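Local coordinates for thioredoxin-like protein (Parabacteroides distasonis, PDB 4FO5) that is of unestablished function but has a thioredoxin-like fold and AhpC/TSA family membership, consistent with an oxidoreductase, at residues 37-42 with 69-74; 50-55 with 87-92; 114-119 with 128-133. All coordinates share one frame; numbering follows the deposited sequence. Where two conformers were deposited one is given.

Contact 1 (37-42 with 69-74); sequences LNFWAA and CSISMD
The indole of Trp40 and the phenyl ring of Phe39 lie on opposite faces of the sheet and meet the neighbouring strand differently. Ser72 CB sits over one face of the indole, 3.5 Å above its plane and toward the rim, while Ser72 CA makes a CH-pi contact with the five-membered ring. CG of Trp40 stands between the backbone N and the carbonyl carbon (chi1 69°), which starts the indole toward Ser72, whose small side chain suits a place against so broad a ring. Ser47, Arg48 and Asn51 of helix 45-58 also touch it. At the edge of the Phe39 ring, near its plane, the methyl CE of selenomethionine Met73 comes to 3.3 Å from Phe39 CD1. Ile71 lies alongside Phe39, and its CD1 also reaches Leu37 CD1 at 3.7 Å.

Between these two faces runs a parallel ladder, the strand pair of a beta-alpha-beta unit. Ile71 N donates to Asn38 O at 2.7 Å, and Ile71 O accepts from Trp40 N in a longer bond of 3.2 Å. Just past the end of strand 66-72, Met73 N still donates to Trp40 O.

The Asp74 carboxylate then joins the two outgoing loops. Its OD2 accepts Ala42 N at 2.8 Å on the syn lone pair, and Ser72 OG at 2.9 Å on the anti side, somewhat out of the carboxylate plane. An alanine in place of Asp74 would probably leave the Ala42 amide and the Ser72 hydroxyl without their shared acceptor, and the loop of residues 41-42 less firmly tied. The two donors on one oxygen would probably help to stabilise a buried carboxylate in its anionic form, with N-H and O-H dipoles and no countercharge within the two segments.

Contact 2 (50-55 with 87-92); sequences RNVQLA and DKLDLS
Helix-to-loop packing on the thioredoxin-like fold defines this contact: Leu89, in the loop between helix 77-87 and strand 94-96, lies against Asn51, Val52 and Ala55 of helix 45-58. The loop begins with a Schellman motif: Lys88, the first residue past the helix, takes a positive phi (57°), with two bonds back into the last turn, and Leu89 then turns its side chain toward helix 45-58.

A branched aliphatic side chain suits this place because its two methyls reach different partners. CD2 packs 3.8 Å from Ala55 CB and equally close to Val52 CA, an approach helped by the small side chain of Ala55. CD1 meets the amide of Asn51, 3.3 Å from ND2. Val52 CG2 lies 3.7 Å from Asp87 CB, so the valine methyl packs against the stem of the acid.

No direct hydrogen bond joins the two segments. Asn51 OD1 bonds to Ser70 OG, its ND2 also bonds to Gln94, and Asp87 OD2 forms a salt bridge with Arg48. Polar groups at the margin of the apolar patch are linked by one water, which accepts from Asn51 ND2 at 3.0 Å and donates to Asp87 OD2 at 2.8 Å.

Contact 3 (114-119 with 128-133); sequences GFKNFL and AANVTP
The beta hairpin of strands 117-120 and 126-129 brings Leu119 opposite Ala128 and Phe118 opposite Ala129, and Asn130 and Val131, just past the second strand, carry the pairing on to Asn117. In the hydrogen-bonded pair, Leu119 N reaches Ala128 O at 2.9 Å, while the return bond from Ala128 N to Leu119 O is weak. Asn130 N donates to Asn117 O from above the carbonyl plane.

Asn117 then uses both ends of its amide on one residue. OD1 accepts Val131 N at 2.7 Å, and ND2 donates to Val131 O at 2.9 Å, on a lone pair of that carbonyl. Two bonds fix the amide's rotation, and asparagine suits the place by offering both acceptor and donor. CG between the backbone N and the carbonyl carbon (chi1 77°) brings the amide toward Val131.

Asn130 takes a positive phi (44°), which asparagine tolerates better than most residues, and its side chain crosses that of Lys116 at about a right angle, OD1 3.1 Å from Lys116 CG.

Leu119 and Val131 pack on Leu136 and Ile139 of helix 133-140, Asn117 touches Leu54 of helix 45-58, and Phe118 reaches Phe39 of strand 34-40 and the Tyr109 ring.

Overall arrangement
Contacts 1 and 3 share one mixed sheet, centres about 11 Å apart: strand 34-40 has 66-72 as parallel and 117-120 as antiparallel neighbour, and Leu37 O and Phe118 N, 2.8 Å apart, probably bond across the latter seam. Residues 50-55 of contact 2 lie on the helix connecting the strands of contact 1, centres about 10 Å apart, where Trp40 CE2 packs 3.3 Å from Asn51 ND2. Contacts 2 and 3, centres about 14 Å apart, meet chiefly by packing, as where Gln53 CB lies 3.8 Å from Pro133 CG. Where classical thioredoxins carry CXXC cysteines, around the start of helix 45-58, this chain appears to have Asp44 and Ser47, making conventional disulfide exchange there unlikely.

Contact 1 (37-42 with 69-74)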
loop_
_atom_site.group_PDB
_atom_site.type_symbol
_atom_site.label_atom_id
_atom_site.label_comp_id
_atom_site.label_asym_id
_atom_site.label_seq_id
_atom_site.Cartn_x
_atom_site.Cartn_y
_atom_site.Cartn_z
ATOM N N LEU A 37 -0.123 2.954 0.647
ATOM C CA LEU A 37 -0.904 1.731 0.524
ATOM C C LEU A 37 -0.570 1.092 -0.805
ATOM O O LEU A 37 -0.793 1.718 -1.825
ATOM C CB LEU A 37 -2.407 2.034 0.631
ATOM C CG LEU A 37 -3.339 0.861 0.417
ATOM C CD1 LEU A 37 -3.175 -0.170 1.541
ATOM C CD2 LEU A 37 -4.762 1.337 0.401
ATOM N N ASN A 38 -0.002 -0.117 -0.803
ATOM C CA ASN A 38 0.366 -0.767 -2.040
ATOM C C ASN A 38 -0.198 -2.192 -2.143
ATOM O O ASN A 38 -0.133 -2.949 -1.190
ATOM C CB ASN A 38 1.880 -0.776 -2.193
ATOM C CG ASN A 38 2.310 -1.321 -3.508
ATOM O OD1 ASN A 38 1.995 -0.769 -4.554
ATOM N ND2 ASN A 38 3.056 -2.416 -3.483
ATOM N N PHE A 39 -0.787 -2.527 -3.291
ATOM C CA PHE A 39 -1.331 -3.855 -3.570
ATOM C C PHE A 39 -0.452 -4.530 -4.564
ATOM O O PHE A 39 -0.063 -3.925 -5.566
ATOM C CB PHE A 39 -2.777 -3.770 -4.096
ATOM C CG PHE A 39 -3.731 -3.210 -3.069
ATOM C CD1 PHE A 39 -4.271 -4.025 -2.084
ATOM C CD2 PHE A 39 -4.019 -1.849 -3.033
ATOM C CE1 PHE A 39 -5.153 -3.506 -1.127
ATOM C CE2 PHE A 39 -4.908 -1.334 -2.089
ATOM C CZ PHE A 39 -5.460 -2.162 -1.137
ATOM N N TRP A 40 -0.140 -5.797 -4.305
ATOM C CA TRP A 40 0.700 -6.608 -5.170
ATOM C C TRP A 40 0.386 -8.087 -4.950
ATOM O O TRP A 40 -0.358 -8.433 -4.039
ATOM C CB TRP A 40 2.204 -6.323 -4.888
ATOM C CG TRP A 40 2.647 -6.821 -3.545
ATOM C CD1 TRP A 40 2.342 -6.281 -2.334
ATOM C CD2 TRP A 40 3.395 -8.016 -3.275
ATOM N NE1 TRP A 40 2.882 -7.040 -1.326
ATOM C CE2 TRP A 40 3.523 -8.122 -1.874
ATOM C CE3 TRP A 40 3.966 -9.011 -4.084
ATOM C CZ2 TRP A 40 4.201 -9.185 -1.256
ATOM C CZ3 TRP A 40 4.631 -10.069 -3.469
ATOM C CH2 TRP A 40 4.755 -10.139 -2.075
ATOM N N ALA A 41 0.975 -8.950 -5.774
ATOM C CA ALA A 41 0.885 -10.406 -5.658
ATOM C C ALA A 41 2.081 -11.014 -6.360
ATOM O O ALA A 41 2.526 -10.466 -7.370
ATOM C CB ALA A 41 -0.412 -10.928 -6.260
ATOM N N ALA A 42 2.612 -12.131 -5.827
ATOM C CA ALA A 42 3.745 -12.845 -6.426
ATOM C C ALA A 42 3.434 -13.264 -7.879
ATOM O O ALA A 42 4.343 -13.262 -8.705
ATOM C CB ALA A 42 4.101 -14.065 -5.588
ATOM N N CYS A 69 2.263 0.310 3.869
ATOM C CA CYS A 69 1.298 -0.748 4.064
ATOM C C CYS A 69 1.170 -1.510 2.746
ATOM O O CYS A 69 0.438 -1.083 1.864
ATOM C CB CYS A 69 -0.033 -0.176 4.519
ATOM S SG CYS A 69 -1.260 -1.445 4.883
ATOM N N SER A 70 1.938 -2.596 2.593
ATOM C CA SER A 70 1.954 -3.425 1.379
ATOM C C SER A 70 1.087 -4.624 1.594
ATOM O O SER A 70 1.348 -5.390 2.510
ATOM C CB SER A 70 3.370 -3.892 1.050
ATOM O OG SER A 70 4.210 -2.868 0.566
ATOM N N ILE A 71 0.053 -4.807 0.786
ATOM C CA ILE A 71 -0.838 -5.948 0.987
ATOM C C ILE A 71 -0.739 -6.918 -0.177
ATOM O O ILE A 71 -1.051 -6.542 -1.299
ATOM C CB ILE A 71 -2.296 -5.478 1.190
ATOM C CG1 ILE A 71 -2.392 -4.418 2.308
ATOM C CG2 ILE A 71 -3.205 -6.698 1.461
ATOM C CD1 ILE A 71 -3.782 -3.716 2.467
ATOM N N SER A 72 -0.297 -8.164 0.097
ATOM C CA SER A 72 -0.215 -9.227 -0.899
ATOM C C SER A 72 -1.589 -9.840 -1.074
ATOM O O SER A 72 -2.277 -10.136 -0.077
ATOM C CB SER A 72 0.793 -10.291 -0.472
ATOM O OG SER A 72 0.576 -11.524 -1.140
HETATM N N MSE A 73 -1.974 -10.061 -2.342
HETATM C CA MSE A 73 -3.263 -10.642 -2.719
HETATM C C MSE A 73 -3.112 -12.114 -3.153
HETATM O O MSE A 73 -4.046 -12.696 -3.713
HETATM C CB MSE A 73 -3.947 -9.790 -3.804
HETATM C CG MSE A 73 -4.308 -8.398 -3.320
HETATM SE SE MSE A 73 -5.690 -8.527 -1.943
HETATM C CE MSE A 73 -5.439 -6.990 -1.142
ATOM N N ASP A 74 -1.957 -12.733 -2.843
ATOM C CA ASP A 74 -1.731 -14.160 -3.103
ATOM C C ASP A 74 -2.608 -14.954 -2.142
ATOM O O ASP A 74 -2.675 -14.592 -0.967
ATOM C CB ASP A 74 -0.250 -14.541 -2.927
ATOM C CG ASP A 74 0.700 -13.870 -3.898
ATOM O OD1 ASP A 74 0.685 -14.238 -5.091
ATOM O OD2 ASP A 74 1.495 -13.017 -3.456
#

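Contact 2 (50-55 with 87-92)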
loop_
_atom_site.group_PDB
_atom_site.type_symbol
_atom_site.label_atom_id
_atom_site.label_comp_id
_atom_site.label_asym_id
_atom_site.label_seq_id
_atom_site.Cartn_x
_atom_site.Cartn_y
_atom_site.Cartn_z
ATOM N N ARG A 50 7.621 -3.491 -8.239
ATOM C CA ARG A 50 7.281 -2.153 -7.706
ATOM C C ARG A 50 7.277 -2.150 -6.192
ATOM O O ARG A 50 7.706 -1.181 -5.562
ATOM C CB ARG A 50 5.895 -1.689 -8.193
ATOM C CG ARG A 50 5.838 -1.333 -9.670
ATOM C CD ARG A 50 4.550 -0.569 -10.014
ATOM N NE ARG A 50 3.320 -1.294 -9.656
ATOM C CZ ARG A 50 2.734 -2.215 -10.417
ATOM N NH1 ARG A 50 3.268 -2.563 -11.587
ATOM N NH2 ARG A 50 1.621 -2.810 -10.009
ATOM N N ASN A 51 6.814 -3.262 -5.599
ATOM C CA ASN A 51 6.763 -3.427 -4.152
ATOM C C ASN A 51 8.161 -3.295 -3.514
ATOM O O ASN A 51 8.315 -2.558 -2.543
ATOM C CB ASN A 51 6.153 -4.774 -3.794
ATOM C CG ASN A 51 5.822 -4.857 -2.329
ATOM O OD1 ASN A 51 5.361 -3.890 -1.734
ATOM N ND2 ASN A 51 6.075 -5.992 -1.713
ATOM N N VAL A 52 9.173 -3.968 -4.099
ATOM C CA VAL A 52 10.558 -3.932 -3.629
ATOM C C VAL A 52 11.090 -2.516 -3.741
ATOM O O VAL A 52 11.722 -2.030 -2.807
ATOM C CB VAL A 52 11.444 -4.946 -4.419
ATOM C CG1 VAL A 52 12.931 -4.752 -4.131
ATOM C CG2 VAL A 52 11.022 -6.381 -4.126
ATOM N N GLN A 53 10.843 -1.849 -4.877
ATOM C CA GLN A 53 11.361 -0.507 -5.102
ATOM C C GLN A 53 10.717 0.485 -4.162
ATOM O O GLN A 53 11.436 1.285 -3.564
ATOM C CB GLN A 53 11.223 -0.083 -6.563
ATOM C CG GLN A 53 12.078 -0.940 -7.526
ATOM C CD GLN A 53 13.551 -1.060 -7.169
ATOM O OE1 GLN A 53 14.243 -0.060 -6.929
ATOM N NE2 GLN A 53 14.081 -2.296 -7.173
ATOM N N LEU A 54 9.399 0.392 -3.959
ATOM C CA LEU A 54 8.705 1.281 -3.011
ATOM C C LEU A 54 9.166 1.046 -1.557
ATOM O O LEU A 54 9.490 2.018 -0.877
ATOM C CB LEU A 54 7.176 1.130 -3.106
ATOM C CG LEU A 54 6.531 1.635 -4.413
ATOM C CD1 LEU A 54 5.122 1.078 -4.562
ATOM C CD2 LEU A 54 6.545 3.166 -4.508
ATOM N N ALA A 55 9.208 -0.222 -1.085
ATOM C CA ALA A 55 9.643 -0.532 0.293
ATOM C C ALA A 55 11.056 0.009 0.556
ATOM O O ALA A 55 11.278 0.599 1.612
ATOM C CB ALA A 55 9.582 -2.028 0.560
ATOM N N ASP A 87 12.583 -11.401 -1.360
ATOM C CA ASP A 87 12.682 -9.997 -1.734
ATOM C C ASP A 87 13.334 -9.139 -0.633
ATOM O O ASP A 87 13.637 -7.970 -0.873
ATOM C CB ASP A 87 11.289 -9.462 -2.126
ATOM C CG ASP A 87 10.744 -10.076 -3.422
ATOM O OD1 ASP A 87 11.534 -10.719 -4.163
ATOM O OD2 ASP A 87 9.533 -9.926 -3.688
ATOM N N LYS A 88 13.565 -9.731 0.556
ATOM C CA LYS A 88 14.237 -9.134 1.731
ATOM C C LYS A 88 13.543 -7.841 2.184
ATOM O O LYS A 88 14.202 -6.855 2.512
ATOM C CB LYS A 88 15.743 -8.860 1.456
ATOM C CG LYS A 88 16.552 -10.026 0.874
ATOM C CD LYS A 88 17.993 -9.603 0.539
ATOM C CE LYS A 88 18.927 -9.612 1.736
ATOM N NZ LYS A 88 20.293 -9.143 1.385
ATOM N N LEU A 89 12.224 -7.853 2.224
ATOM C CA LEU A 89 11.461 -6.668 2.617
ATOM C C LEU A 89 11.208 -6.608 4.117
ATOM O O LEU A 89 11.078 -7.653 4.751
ATOM C CB LEU A 89 10.128 -6.651 1.860
ATOM C CG LEU A 89 10.304 -6.644 0.330
ATOM C CD1 LEU A 89 8.982 -6.756 -0.371
ATOM C CD2 LEU A 89 11.076 -5.406 -0.141
ATOM N N ASP A 90 11.111 -5.375 4.664
ATOM C CA ASP A 90 10.801 -5.084 6.061
ATOM C C ASP A 90 9.473 -5.764 6.384
ATOM O O ASP A 90 8.450 -5.385 5.824
ATOM C CB ASP A 90 10.719 -3.545 6.271
ATOM C CG ASP A 90 10.514 -3.033 7.693
ATOM O OD1 ASP A 90 10.162 -3.841 8.580
ATOM O OD2 ASP A 90 10.662 -1.809 7.912
ATOM N N LEU A 91 9.501 -6.800 7.237
ATOM C CA LEU A 91 8.295 -7.555 7.583
ATOM C C LEU A 91 7.236 -6.702 8.272
ATOM O O LEU A 91 6.067 -7.082 8.223
ATOM C CB LEU A 91 8.608 -8.791 8.443
ATOM C CG LEU A 91 9.546 -9.855 7.837
ATOM C CD1 LEU A 91 9.765 -10.984 8.775
ATOM C CD2 LEU A 91 8.984 -10.446 6.608
ATOM N N SER A 92 7.615 -5.564 8.904
ATOM C CA SER A 92 6.635 -4.727 9.590
ATOM C C SER A 92 5.682 -4.028 8.583
ATOM O O SER A 92 4.583 -3.655 8.961
ATOM C CB SER A 92 7.330 -3.709 10.492
ATOM O OG SER A 92 8.098 -2.771 9.757
HETATM O O HOH W 1 7.700 -7.873 -3.372
#

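Contact 3 (114-119 with 128-133)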
loop_
_atom_site.group_PDB
_atom_site.type_symbol
_atom_site.label_atom_id
_atom_site.label_comp_id
_atom_site.label_asym_id
_atom_site.label_seq_id
_atom_site.Cartn_x
_atom_site.Cartn_y
_atom_site.Cartn_z
ATOM N N GLY A 114 -6.296 -3.680 -12.025
ATOM C CA GLY A 114 -4.862 -3.852 -11.828
ATOM C C GLY A 114 -4.373 -3.438 -10.456
ATOM O O GLY A 114 -5.028 -2.657 -9.755
ATOM N N PHE A 115 -3.206 -3.969 -10.065
ATOM C CA PHE A 115 -2.553 -3.650 -8.805
ATOM C C PHE A 115 -2.090 -2.209 -8.849
ATOM O O PHE A 115 -1.564 -1.752 -9.860
ATOM C CB PHE A 115 -1.410 -4.617 -8.529
ATOM C CG PHE A 115 -1.941 -5.982 -8.187
ATOM C CD1 PHE A 115 -2.804 -6.161 -7.114
ATOM C CD2 PHE A 115 -1.604 -7.084 -8.952
ATOM C CE1 PHE A 115 -3.300 -7.428 -6.797
ATOM C CE2 PHE A 115 -2.091 -8.350 -8.631
ATOM C CZ PHE A 115 -2.938 -8.513 -7.559
ATOM N N LYS A 116 -2.359 -1.492 -7.777
ATOM C CA LYS A 116 -2.174 -0.064 -7.670
ATOM C C LYS A 116 -1.621 0.290 -6.288
ATOM O O LYS A 116 -1.636 -0.547 -5.384
ATOM C CB LYS A 116 -3.598 0.537 -7.862
ATOM C CG LYS A 116 -3.719 2.022 -8.179
ATOM C CD LYS A 116 -5.087 2.332 -8.797
ATOM C CE LYS A 116 -5.352 3.811 -8.970
ATOM N NZ LYS A 116 -6.787 4.090 -9.261
ATOM N N ASN A 117 -1.122 1.520 -6.136
ATOM C CA ASN A 117 -0.685 2.073 -4.869
ATOM C C ASN A 117 -1.366 3.437 -4.673
ATOM O O ASN A 117 -1.838 4.057 -5.636
ATOM C CB ASN A 117 0.843 2.155 -4.729
ATOM C CG ASN A 117 1.556 3.272 -5.461
ATOM O OD1 ASN A 117 1.131 4.442 -5.502
ATOM N ND2 ASN A 117 2.739 2.958 -5.941
ATOM N N PHE A 118 -1.453 3.865 -3.429
ATOM C CA PHE A 118 -2.096 5.116 -3.059
ATOM C C PHE A 118 -1.322 5.782 -1.949
ATOM O O PHE A 118 -0.956 5.132 -0.973
ATOM C CB PHE A 118 -3.552 4.861 -2.573
ATOM C CG PHE A 118 -4.426 4.077 -3.521
ATOM C CD1 PHE A 118 -4.444 2.686 -3.488
ATOM C CD2 PHE A 118 -5.186 4.724 -4.482
ATOM C CE1 PHE A 118 -5.205 1.960 -4.395
ATOM C CE2 PHE A 118 -5.986 3.994 -5.365
ATOM C CZ PHE A 118 -6.007 2.616 -5.300
ATOM N N LEU A 119 -1.049 7.067 -2.107
ATOM C CA LEU A 119 -0.458 7.874 -1.056
ATOM C C LEU A 119 -1.640 8.529 -0.311
ATOM O O LEU A 119 -2.406 9.288 -0.904
ATOM C CB LEU A 119 0.540 8.898 -1.616
ATOM C CG LEU A 119 1.292 9.745 -0.576
ATOM C CD1 LEU A 119 2.122 8.861 0.376
ATOM C CD2 LEU A 119 2.195 10.737 -1.267
ATOM N N ALA A 128 -2.418 11.000 -3.874
ATOM C CA ALA A 128 -1.709 10.555 -5.076
ATOM C C ALA A 128 -1.981 9.069 -5.326
ATOM O O ALA A 128 -2.250 8.325 -4.392
ATOM C CB ALA A 128 -0.206 10.804 -4.951
ATOM N N ALA A 129 -1.927 8.652 -6.592
ATOM C CA ALA A 129 -2.175 7.270 -7.005
ATOM C C ALA A 129 -1.033 6.821 -7.883
ATOM O O ALA A 129 -0.445 7.663 -8.559
ATOM C CB ALA A 129 -3.502 7.183 -7.767
ATOM N N ASN A 130 -0.699 5.524 -7.859
ATOM C CA ASN A 130 0.386 4.895 -8.648
ATOM C C ASN A 130 1.643 5.738 -8.620
ATOM O O ASN A 130 2.110 6.153 -9.669
ATOM C CB ASN A 130 -0.051 4.656 -10.109
ATOM C CG ASN A 130 -1.247 3.754 -10.205
ATOM O OD1 ASN A 130 -1.183 2.565 -9.856
ATOM N ND2 ASN A 130 -2.373 4.322 -10.616
ATOM N N VAL A 131 2.155 6.028 -7.416
ATOM C CA VAL A 131 3.342 6.848 -7.268
ATOM C C VAL A 131 4.585 5.956 -7.510
ATOM O O VAL A 131 4.579 4.765 -7.157
ATOM C CB VAL A 131 3.339 7.580 -5.893
ATOM C CG1 VAL A 131 3.868 6.712 -4.757
ATOM C CG2 VAL A 131 4.087 8.893 -5.963
ATOM N N THR A 132 5.606 6.530 -8.136
ATOM C CA THR A 132 6.870 5.871 -8.414
ATOM C C THR A 132 7.752 6.121 -7.204
ATOM O O THR A 132 7.471 7.084 -6.476
ATOM C CB THR A 132 7.517 6.446 -9.691
ATOM O OG1 THR A 132 7.781 7.841 -9.510
ATOM C CG2 THR A 132 6.724 6.165 -10.944
ATOM N N PRO A 133 8.861 5.372 -6.986
ATOM C CA PRO A 133 9.738 5.698 -5.847
ATOM C C PRO A 133 10.221 7.149 -5.926
ATOM O O PRO A 133 10.216 7.854 -4.922
ATOM C CB PRO A 133 10.890 4.702 -6.000
ATOM C CG PRO A 133 10.290 3.558 -6.727
ATOM C CD PRO A 133 9.358 4.185 -7.714
#